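PDB 3PUG: malate synthase from Haloferax volcanii, which condenses acetyl-CoA with glyoxylate and hydrolyses the malyl-CoA intermediate to yield malate and CoA, a magnesium-dependent step of the glyoxylate cycle. Local coordinates for residues E3-R8 with A223-V228; F10-F15 with R38-P43; N50-A55 with H82-W87. All coordinates share one frame; numbering follows the deposited sequence.

Contact 1 of 3, residues E3-R8 with A223-V228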
loop_
_atom_site.group_PDB
_atom_site.type_symbol
_atom_site.label_atom_id
_atom_site.label_comp_id
_atom_site.label_asym_id
_atom_site.label_seq_id
_atom_site.Cartn_x
_atom_site.Cartn_y
_atom_site.Cartn_z
ATOM N N GLU A 3 -3.484 -21.239 -6.939
ATOM C CA GLU A 3 -2.430 -22.238 -6.836
ATOM C C GLU A 3 -1.226 -22.052 -7.743
ATOM O O GLU A 3 -1.317 -21.586 -8.890
ATOM C CB GLU A 3 -2.995 -23.648 -6.974
ATOM C CG GLU A 3 -3.383 -24.173 -5.611
ATOM C CD GLU A 3 -4.368 -25.305 -5.723
ATOM O OE1 GLU A 3 -4.654 -25.716 -6.873
ATOM O OE2 GLU A 3 -4.841 -25.776 -4.665
ATOM N N ARG A 4 -0.097 -22.453 -7.168
ATOM C CA ARG A 4 1.202 -22.362 -7.804
ATOM C C ARG A 4 1.431 -23.453 -8.845
ATOM O O ARG A 4 1.076 -24.626 -8.666
ATOM C CB ARG A 4 2.258 -22.386 -6.707
ATOM C CG ARG A 4 2.186 -21.121 -5.908
ATOM C CD ARG A 4 2.961 -21.197 -4.634
ATOM N NE ARG A 4 2.757 -19.884 -4.035
ATOM C CZ ARG A 4 1.811 -19.588 -3.150
ATOM N NH1 ARG A 4 1.006 -20.550 -2.702
ATOM N NH2 ARG A 4 1.724 -18.338 -2.691
ATOM N N ARG A 5 2.022 -23.046 -9.960
ATOM C CA ARG A 5 2.093 -23.936 -11.104
ATOM C C ARG A 5 3.457 -24.598 -11.227
ATOM O O ARG A 5 3.772 -25.201 -12.243
ATOM C CB ARG A 5 1.727 -23.145 -12.361
ATOM C CG ARG A 5 0.243 -22.823 -12.452
ATOM C CD ARG A 5 -0.059 -21.551 -13.247
ATOM N NE ARG A 5 0.954 -20.497 -13.136
ATOM C CZ ARG A 5 0.938 -19.509 -12.250
ATOM N NH1 ARG A 5 -0.042 -19.417 -11.378
ATOM N NH2 ARG A 5 1.898 -18.601 -12.219
ATOM N N HIS A 6 4.296 -24.477 -10.210
ATOM C CA HIS A 6 5.701 -24.831 -10.404
ATOM C C HIS A 6 6.178 -25.937 -9.450
ATOM O O HIS A 6 5.509 -26.200 -8.431
ATOM C CB HIS A 6 6.565 -23.551 -10.511
ATOM C CG HIS A 6 6.353 -22.854 -11.819
ATOM N ND1 HIS A 6 5.363 -21.913 -12.011
ATOM C CD2 HIS A 6 6.879 -23.093 -13.045
ATOM C CE1 HIS A 6 5.308 -21.587 -13.290
ATOM N NE2 HIS A 6 6.231 -22.273 -13.940
ATOM N N ASP A 7 7.277 -26.613 -9.795
ATOM C CA ASP A 7 7.753 -27.690 -8.899
ATOM C C ASP A 7 8.060 -27.184 -7.479
ATOM O O ASP A 7 7.780 -27.923 -6.528
ATOM C CB ASP A 7 8.958 -28.499 -9.434
ATOM C CG ASP A 7 8.628 -29.326 -10.687
ATOM O OD1 ASP A 7 7.424 -29.625 -10.931
ATOM O OD2 ASP A 7 9.599 -29.662 -11.418
ATOM N N ARG A 8 8.610 -25.964 -7.348
ATOM C CA ARG A 8 9.055 -25.448 -6.071
ATOM C C ARG A 8 7.889 -24.637 -5.569
ATOM O O ARG A 8 7.506 -23.635 -6.166
ATOM C CB ARG A 8 10.307 -24.593 -6.179
ATOM C CG ARG A 8 11.675 -25.246 -5.943
ATOM C CD ARG A 8 11.706 -26.478 -5.032
ATOM N NE ARG A 8 11.618 -26.151 -3.614
ATOM C CZ ARG A 8 12.626 -25.694 -2.871
ATOM N NH1 ARG A 8 13.833 -25.463 -3.365
ATOM N NH2 ARG A 8 12.416 -25.431 -1.599
ATOM N N ALA A 223 -1.811 -14.562 -7.618
ATOM C CA ALA A 223 -1.614 -15.067 -8.983
ATOM C C ALA A 223 -0.936 -16.432 -9.016
ATOM O O ALA A 223 -0.718 -16.986 -10.080
ATOM C CB ALA A 223 -0.848 -14.097 -9.794
ATOM N N GLY A 224 -0.632 -16.994 -7.855
ATOM C CA GLY A 224 -0.044 -18.321 -7.789
ATOM C C GLY A 224 1.419 -18.291 -8.189
ATOM O O GLY A 224 1.879 -19.161 -8.932
ATOM N N CYS A 225 2.123 -17.247 -7.756
ATOM C CA CYS A 225 3.562 -17.139 -7.953
ATOM C C CYS A 225 4.185 -17.135 -6.586
ATOM O O CYS A 225 3.454 -17.174 -5.591
ATOM C CB CYS A 225 3.959 -15.850 -8.649
ATOM S SG CYS A 225 3.286 -15.756 -10.276
ATOM N N VAL A 226 5.516 -17.107 -6.548
ATOM C CA VAL A 226 6.248 -17.087 -5.288
ATOM C C VAL A 226 6.960 -15.755 -5.155
ATOM O O VAL A 226 7.693 -15.360 -6.041
ATOM C CB VAL A 226 7.280 -18.256 -5.278
ATOM C CG1 VAL A 226 8.165 -18.182 -4.034
ATOM C CG2 VAL A 226 6.538 -19.533 -5.353
ATOM N N ALA A 227 6.773 -15.051 -4.063
ATOM C CA ALA A 227 7.442 -13.754 -3.870
ATOM C C ALA A 227 8.843 -13.886 -3.268
ATOM O O ALA A 227 9.039 -14.676 -2.344
ATOM C CB ALA A 227 6.578 -12.832 -2.980
ATOM N N VAL A 228 9.805 -13.093 -3.739
ATOM C CA VAL A 228 11.186 -13.078 -3.244
ATOM C C VAL A 228 11.622 -11.612 -3.137
ATOM O O VAL A 228 11.095 -10.772 -3.858
ATOM C CB VAL A 228 12.132 -13.834 -4.233
ATOM C CG1 VAL A 228 13.547 -13.841 -3.688
ATOM C CG2 VAL A 228 11.657 -15.246 -4.534
HETATM O O HOH W 1 4.128 -20.894 -9.695
#

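Contact 2 of 3, residues F10-F15 with R38-P43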
loop_
_atom_site.group_PDB
_atom_site.type_symbol
_atom_site.label_atom_id
_atom_site.label_comp_id
_atom_site.label_asym_id
_atom_site.label_seq_id
_atom_site.Cartn_x
_atom_site.Cartn_y
_atom_site.Cartn_z
ATOM N N PHE A 10 8.005 -23.361 -2.479
ATOM C CA PHE A 10 8.719 -22.258 -1.812
ATOM C C PHE A 10 10.156 -22.111 -2.317
ATOM O O PHE A 10 10.730 -23.084 -2.801
ATOM C CB PHE A 10 8.899 -22.524 -0.322
ATOM C CG PHE A 10 7.628 -22.636 0.459
ATOM C CD1 PHE A 10 7.117 -21.532 1.136
ATOM C CD2 PHE A 10 6.942 -23.845 0.547
ATOM C CE1 PHE A 10 5.953 -21.635 1.912
ATOM C CE2 PHE A 10 5.780 -23.944 1.303
ATOM C CZ PHE A 10 5.284 -22.842 2.004
ATOM N N VAL A 11 10.795 -20.960 -2.128
ATOM C CA VAL A 11 12.130 -20.728 -2.644
ATOM C C VAL A 11 12.667 -19.765 -1.619
ATOM O O VAL A 11 12.085 -18.712 -1.496
ATOM C CB VAL A 11 12.094 -19.987 -3.988
ATOM C CG1 VAL A 11 13.358 -19.176 -4.235
ATOM C CG2 VAL A 11 11.842 -20.938 -5.113
ATOM N N ARG A 12 13.729 -20.105 -0.883
ATOM C CA ARG A 12 14.261 -19.326 0.229
ATOM C C ARG A 12 15.390 -18.448 -0.252
ATOM O O ARG A 12 15.536 -17.308 0.194
ATOM C CB ARG A 12 14.838 -20.246 1.305
ATOM C CG ARG A 12 13.835 -21.232 1.902
ATOM C CD ARG A 12 14.471 -22.429 2.593
ATOM N NE ARG A 12 15.074 -23.296 1.608
ATOM C CZ ARG A 12 16.045 -24.160 1.892
ATOM N NH1 ARG A 12 16.477 -24.275 3.141
ATOM N NH2 ARG A 12 16.578 -24.915 0.948
ATOM N N THR A 13 16.163 -19.001 -1.181
ATOM C CA THR A 13 17.367 -18.393 -1.723
ATOM C C THR A 13 17.390 -18.264 -3.243
ATOM O O THR A 13 17.118 -19.199 -4.020
ATOM C CB THR A 13 18.653 -19.152 -1.221
ATOM O OG1 THR A 13 18.478 -20.580 -1.277
ATOM C CG2 THR A 13 18.900 -18.793 0.204
ATOM N N PHE A 14 17.808 -17.078 -3.662
ATOM C CA PHE A 14 17.801 -16.731 -5.091
ATOM C C PHE A 14 19.175 -16.109 -5.211
ATOM O O PHE A 14 19.389 -14.962 -4.781
ATOM C CB PHE A 14 16.630 -15.741 -5.351
ATOM C CG PHE A 14 16.580 -15.127 -6.738
ATOM C CD1 PHE A 14 15.788 -15.687 -7.729
ATOM C CD2 PHE A 14 17.191 -13.903 -7.005
ATOM C CE1 PHE A 14 15.701 -15.113 -8.998
ATOM C CE2 PHE A 14 17.117 -13.282 -8.284
ATOM C CZ PHE A 14 16.388 -13.913 -9.285
ATOM N N PHE A 15 20.116 -16.897 -5.710
ATOM C CA PHE A 15 21.533 -16.535 -5.632
ATOM C C PHE A 15 22.124 -16.153 -6.985
ATOM O O PHE A 15 22.087 -16.893 -7.960
ATOM C CB PHE A 15 22.266 -17.716 -4.985
ATOM C CG PHE A 15 23.789 -17.612 -4.981
ATOM C CD1 PHE A 15 24.437 -16.493 -4.505
ATOM C CD2 PHE A 15 24.564 -18.692 -5.394
ATOM C CE1 PHE A 15 25.799 -16.419 -4.526
ATOM C CE2 PHE A 15 25.949 -18.637 -5.385
ATOM C CZ PHE A 15 26.567 -17.504 -4.948
ATOM N N ARG A 38 26.810 -27.300 -2.477
ATOM C CA ARG A 38 25.911 -28.392 -2.095
ATOM C C ARG A 38 25.378 -28.043 -0.708
ATOM O O ARG A 38 25.874 -27.104 -0.074
ATOM C CB ARG A 38 26.632 -29.755 -2.148
ATOM C CG ARG A 38 27.252 -30.056 -3.544
ATOM C CD ARG A 38 26.148 -30.429 -4.546
ATOM N NE ARG A 38 26.569 -30.866 -5.870
ATOM C CZ ARG A 38 27.034 -30.076 -6.834
ATOM N NH1 ARG A 38 27.177 -28.757 -6.671
ATOM N NH2 ARG A 38 27.374 -30.617 -7.997
ATOM N N GLY A 39 24.346 -28.740 -0.248
ATOM C CA GLY A 39 23.793 -28.474 1.072
ATOM C C GLY A 39 23.316 -27.049 1.301
ATOM O O GLY A 39 22.855 -26.359 0.379
ATOM N N MET A 40 23.436 -26.607 2.548
ATOM C CA MET A 40 22.945 -25.300 2.950
ATOM C C MET A 40 23.675 -24.161 2.263
ATOM O O MET A 40 23.183 -23.040 2.274
ATOM C CB MET A 40 22.984 -25.149 4.476
ATOM C CG MET A 40 22.073 -26.155 5.188
ATOM S SD MET A 40 20.315 -25.798 4.923
ATOM C CE MET A 40 20.239 -24.444 6.102
ATOM N N GLN A 41 24.818 -24.427 1.646
ATOM C CA GLN A 41 25.483 -23.385 0.847
ATOM C C GLN A 41 24.913 -23.256 -0.583
ATOM O O GLN A 41 25.349 -22.364 -1.342
ATOM C CB GLN A 41 27.010 -23.596 0.743
ATOM C CG GLN A 41 27.827 -23.892 2.031
ATOM C CD GLN A 41 29.326 -23.628 1.831
ATOM O OE1 GLN A 41 29.997 -24.320 1.047
ATOM N NE2 GLN A 41 29.838 -22.571 2.483
ATOM N N ALA A 42 23.988 -24.152 -0.952
ATOM C CA ALA A 42 23.336 -24.083 -2.284
ATOM C C ALA A 42 21.961 -23.365 -2.319
ATOM O O ALA A 42 21.065 -23.618 -1.509
ATOM C CB ALA A 42 23.251 -25.448 -2.924
ATOM N N PRO A 43 21.767 -22.465 -3.290
ATOM C CA PRO A 43 20.453 -21.783 -3.279
ATOM C C PRO A 43 19.355 -22.693 -3.827
ATOM O O PRO A 43 19.639 -23.611 -4.627
ATOM C CB PRO A 43 20.688 -20.564 -4.167
ATOM C CG PRO A 43 21.704 -21.102 -5.214
ATOM C CD PRO A 43 22.547 -22.184 -4.510
#

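Contact 3 of 3, residues N50-A55 with H82-W87. With K (potassium ion), chain J; GLV (glyoxylic acid), chain B.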
loop_
_atom_site.group_PDB
_atom_site.type_symbol
_atom_site.label_atom_id
_atom_site.label_comp_id
_atom_site.label_asym_id
_atom_site.label_seq_id
_atom_site.Cartn_x
_atom_site.Cartn_y
_atom_site.Cartn_z
ATOM N N ASN A 50 23.609 -12.936 -16.406
ATOM C CA ASN A 50 24.101 -12.120 -17.498
ATOM C C ASN A 50 23.651 -10.650 -17.518
ATOM O O ASN A 50 23.902 -9.922 -18.517
ATOM C CB ASN A 50 23.683 -12.748 -18.821
ATOM C CG ASN A 50 24.791 -12.693 -19.844
ATOM O OD1 ASN A 50 25.944 -12.704 -19.458
ATOM N ND2 ASN A 50 24.468 -12.614 -21.125
ATOM N N GLU A 51 22.973 -10.182 -16.470
ATOM C CA GLU A 51 22.630 -8.751 -16.472
ATOM C C GLU A 51 23.499 -7.884 -15.552
ATOM O O GLU A 51 24.593 -7.469 -15.930
ATOM C CB GLU A 51 21.139 -8.494 -16.220
ATOM C CG GLU A 51 20.698 -7.103 -16.642
ATOM C CD GLU A 51 19.907 -6.388 -15.552
ATOM O OE1 GLU A 51 20.168 -6.664 -14.371
ATOM O OE2 GLU A 51 19.048 -5.523 -15.821
ATOM N N ASP A 52 23.036 -7.583 -14.349
ATOM C CA ASP A 52 23.751 -6.550 -13.649
ATOM C C ASP A 52 25.042 -7.052 -13.086
ATOM O O ASP A 52 25.958 -6.246 -13.029
ATOM C CB ASP A 52 22.928 -5.835 -12.580
ATOM C CG ASP A 52 22.087 -4.709 -13.155
ATOM O OD1 ASP A 52 22.333 -4.268 -14.313
ATOM O OD2 ASP A 52 21.154 -4.309 -12.425
ATOM N N ALA A 53 25.114 -8.318 -12.667
ATOM C CA ALA A 53 26.371 -8.870 -12.119
ATOM C C ALA A 53 27.548 -8.768 -13.076
ATOM O O ALA A 53 28.681 -8.873 -12.626
ATOM C CB ALA A 53 26.249 -10.370 -11.689
ATOM N N THR A 54 27.280 -8.624 -14.370
ATOM C CA THR A 54 28.263 -8.803 -15.414
ATOM C C THR A 54 28.467 -7.521 -16.176
ATOM O O THR A 54 27.498 -6.892 -16.595
ATOM C CB THR A 54 27.769 -9.846 -16.386
ATOM O OG1 THR A 54 28.071 -11.115 -15.830
ATOM C CG2 THR A 54 28.500 -9.799 -17.699
ATOM N N ALA A 55 29.717 -7.129 -16.375
ATOM C CA ALA A 55 29.985 -5.942 -17.179
ATOM C C ALA A 55 29.336 -6.147 -18.559
ATOM O O ALA A 55 29.304 -7.281 -19.042
ATOM C CB ALA A 55 31.467 -5.736 -17.294
ATOM N N HIS A 82 18.128 -20.893 -13.154
ATOM C CA HIS A 82 17.323 -19.914 -13.908
ATOM C C HIS A 82 18.178 -18.717 -14.286
ATOM O O HIS A 82 18.109 -17.698 -13.577
ATOM C CB HIS A 82 16.191 -19.336 -13.043
ATOM C CG HIS A 82 15.155 -20.328 -12.601
ATOM N ND1 HIS A 82 13.922 -20.449 -13.209
ATOM C CD2 HIS A 82 15.158 -21.239 -11.592
ATOM C CE1 HIS A 82 13.213 -21.383 -12.601
ATOM N NE2 HIS A 82 13.948 -21.894 -11.630
ATOM N N PRO A 83 18.983 -18.774 -15.358
ATOM C CA PRO A 83 19.802 -17.579 -15.620
ATOM C C PRO A 83 18.983 -16.304 -15.905
ATOM O O PRO A 83 17.913 -16.399 -16.511
ATOM C CB PRO A 83 20.593 -17.932 -16.881
ATOM C CG PRO A 83 20.296 -19.329 -17.209
ATOM C CD PRO A 83 19.165 -19.835 -16.357
ATOM N N ARG A 84 19.502 -15.133 -15.526
ATOM C CA ARG A 84 18.930 -13.824 -15.783
ATOM C C ARG A 84 19.338 -13.211 -17.121
ATOM O O ARG A 84 20.536 -12.965 -17.313
ATOM C CB ARG A 84 19.334 -12.852 -14.661
ATOM C CG ARG A 84 18.680 -11.444 -14.884
ATOM C CD ARG A 84 18.451 -10.475 -13.707
ATOM N NE ARG A 84 19.634 -9.917 -13.072
ATOM C CZ ARG A 84 19.593 -8.931 -12.185
ATOM N NH1 ARG A 84 18.438 -8.352 -11.919
ATOM N NH2 ARG A 84 20.682 -8.468 -11.591
ATOM N N MET A 85 18.389 -12.861 -18.009
ATOM C CA MET A 85 18.722 -12.238 -19.303
ATOM C C MET A 85 18.775 -10.715 -19.199
ATOM O O MET A 85 18.493 -10.182 -18.128
ATOM C CB MET A 85 17.758 -12.712 -20.381
ATOM C CG MET A 85 17.915 -14.206 -20.597
ATOM S SD MET A 85 19.567 -14.787 -21.132
ATOM C CE MET A 85 20.490 -15.017 -19.632
ATOM N N VAL A 86 19.176 -9.999 -20.245
ATOM C CA VAL A 86 19.046 -8.573 -20.171
ATOM C C VAL A 86 17.620 -8.332 -20.643
ATOM O O VAL A 86 17.037 -9.221 -21.296
ATOM C CB VAL A 86 20.070 -7.789 -21.100
ATOM C CG1 VAL A 86 21.414 -7.762 -20.460
ATOM C CG2 VAL A 86 20.112 -8.269 -22.600
ATOM N N TRP A 87 17.098 -7.125 -20.383
ATOM C CA TRP A 87 15.733 -6.766 -20.807
ATOM C C TRP A 87 15.474 -5.313 -20.416
ATOM O O TRP A 87 16.042 -4.761 -19.462
ATOM C CB TRP A 87 14.687 -7.687 -20.142
ATOM C CG TRP A 87 13.292 -7.405 -20.522
ATOM C CD1 TRP A 87 12.439 -6.537 -19.920
ATOM C CD2 TRP A 87 12.564 -7.974 -21.624
ATOM N NE1 TRP A 87 11.243 -6.457 -20.608
ATOM C CE2 TRP A 87 11.280 -7.354 -21.642
ATOM C CE3 TRP A 87 12.885 -8.921 -22.598
ATOM C CZ2 TRP A 87 10.308 -7.667 -22.578
ATOM C CZ3 TRP A 87 11.956 -9.213 -23.530
ATOM C CH2 TRP A 87 10.663 -8.591 -23.513
HETATM K K K J . 19.493 -3.008 -14.376
HETATM C C1 GLV B . 17.864 -5.952 -9.099
HETATM O O1 GLV B . 17.949 -5.926 -10.318
HETATM C C2 GLV B . 17.669 -4.660 -8.428
HETATM O O2 GLV B . 17.593 -4.539 -7.230
HETATM O O3 GLV B . 17.625 -3.541 -9.131
HETATM O O HOH W 2 21.258 -11.655 -21.685
HETATM O O HOH W 3 18.532 -4.995 -18.419
HETATM O O HOH W 4 18.098 -4.852 -13.129
HETATM O O HOH W 5 20.610 -5.880 -9.795
#

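Contact 1 of 3, residues E3-R8 with A223-V228
Arg4 lies against the turn at Gly224 and Cys225, its CA and the CA of Gly224 being 4.2 Å apart. The CA-H of Arg4 is directed at the carbonyl oxygen of Gly224, with Arg4 CA 3.5 Å from Gly224 O. From there the side chain advances along the turn. CB passes the same oxygen at a looser distance, and CG, beside the backbone N and anti to the carbonyl carbon (chi1 -69°), rests 3.6 Å from Gly224 O. The chain then runs extended from CG to NE. CD reaches Val226, 4.0 Å from its CG2, where the two side chains meet nearly at right angles. NE gives a bent hydrogen bond (142° at the hydrogen) to Cys225 O, 3.2 Å away, approaching from above the carbonyl plane. At the tip, CZ and NH2 still border that oxygen, while NH2 has Arg198 of the second subunit, a like charge, close by.

Arg5 takes hold of the carbonyl of Ala223, at the end of the helix. Its chain bends about the CG-CD bond, and NH1 donates to Ala223 O at 2.8 Å in the plane of that carbonyl, while NH2 comes within 3.7 Å of Cys225 SG at the guanidinium edge. A water bonded to Arg5 N and His6 ND1 donates to Gly224 O at 2.9 Å. Together these groups bond to three successive carbonyls of a turn where Gly224, with positive phi, closes a Schellman motif.

The contact thus fastens the N-terminal loop before strand 13-18 to the junction between helix 210-223 and strand 226-229. Arg5 NE and NH2 continue to the carbonyls of Glu181 and Leu183, tying in the start of strand 183-188, while Val226 pairs through its backbone with Phe184 and Leu186 of that neighbouring strand.

Contact 2 of 3, residues F10-F15 with R38-P43
Thr13 and Pro43 bring the two backbones closest, with CA atoms 4.8 Å apart, as strand 13-18 begins beside the loop that leaves a short 3-10 segment at Met40 and Gln41; no hydrogen bond joins the segments directly. Pro43 fills the gap between the side chains of Thr13 and Phe15, which alternate with Phe14 along the strand and both face the loop. The hydroxyl of Thr13 sits between its backbone N and carbonyl carbon (chi1 43°), which sets OG1 beside the backbone of Pro43, 3.1 Å from its CA. There OG1 is also hydrogen-bonded to Asp44 N and to Asn268 OD1, so this buried hydroxyl links the strand to the residue following the proline and to helix 261-269.

Phe15 supplies the apolar half. Its CB packs on the pyrrolidine, 3.4 Å from Pro43 CB, and CG of the phenylalanine swings anti to the backbone N (chi1 172°), carrying the ring obliquely past the proline. Pro43 CG meets the ring at its edge, 3.7 Å from Phe15 CD2, rather than over a face. Beside the 3-10 segment, Met40 SD lies near the plane of the Arg12 guanidinium at its edge, a loose approach of 4.5 Å to Arg12 NH1. The charge of Arg12 is matched mainly by Asp44, and Gln412 of the second subunit accepts from its NH2, while Gly39, Met40 and Ala42 also pin the loop to that subunit.

Both sides belong to one beta-alpha-beta crossover, strand 13-18, helix 29-34 and strand 45-49, with Thr13 and Phe15 bonded through their backbones to Val45 and Val47. This is the first such unit of the TIM barrel, as in other HpcH/HpaI aldolases.

Contact 3 of 3, residues N50-A55 with H82-W87
The guanidinium of Arg84 has the carboxylate oxygen Glu51 OE1 over the centre of one face, 3.2 Å from Arg84 CZ, and at its edge, in plane, glyoxylate and a water. This is the active site, at the C-terminal ends of the TIM-barrel strands, built here from the loops after strands 45-49 and 80-81. The carboxylate of Glu51 and the guanidinium are turned 57° apart. No N-H points at OE1, so this salt bridge is a matter of charge alone, which keeps the in-plane hydrogens for other acceptors. NH1 uses one to hold the substrate, donating nearly straight (163°) to glyoxylate O1 at 2.9 Å. NE pairs with Asp49, and NH2 donates to the edge water, which in turn donates to Asp52 OD2.

CG of Arg84 points opposite the backbone N, and the chain bends about the CG-CD bond (chi3 68°), passing Glu51 at a slant; Glu51 CB lies 3.8 Å from Arg84 NE. Farther along, Glu51 CG packs against Val86 CG1 at 3.9 Å and Asn50 CB against Met85 CE. Between the backbones there is a weak hydrogen bond from Asn50 N to Arg84 O, 3.2 Å long. Waters complete the seam: one donates both to Glu51 OE2 and to Trp87 O, while another accepts from Val86 N and, weakly, from Asn50 ND2.

Glu51 and Asp52 open a type I turn that presents their carboxylates to metal. Asp52 also belongs to the magnesium site, and Glu123 and Asp192 contribute to the potassium site. Glu51 thus divides its work, OE1 over the arginine and OE2 on the cation. Potassium is held by Glu51 OE2 at 2.9 Å, by both oxygens of Asp52, and by a water at 2.6 Å that itself donates to Glu51 OE1.

In the fold
All three contacts are largely buried, but at different distances from the middle of the chain: the centre of contact 3 lies about 9 Å from the chain centre, those of contacts 2 and 1 about 16 and 18 Å. Contacts 1 and 2 touch through Val226 and Val228 packing on Val11 and Phe14, reach the same sheet, and both meet the second subunit. Contact 3 touches no other protein chain. The chemistry follows: arginines on backbone carbonyls in contact 1, proline against threonine and phenylalanine in contact 2, carboxylates, cations and substrate in contact 3. Along the chain, contact 1 encloses the other two, which follow in series; strand 45-49 starts after contact 2 and ends at contact 3.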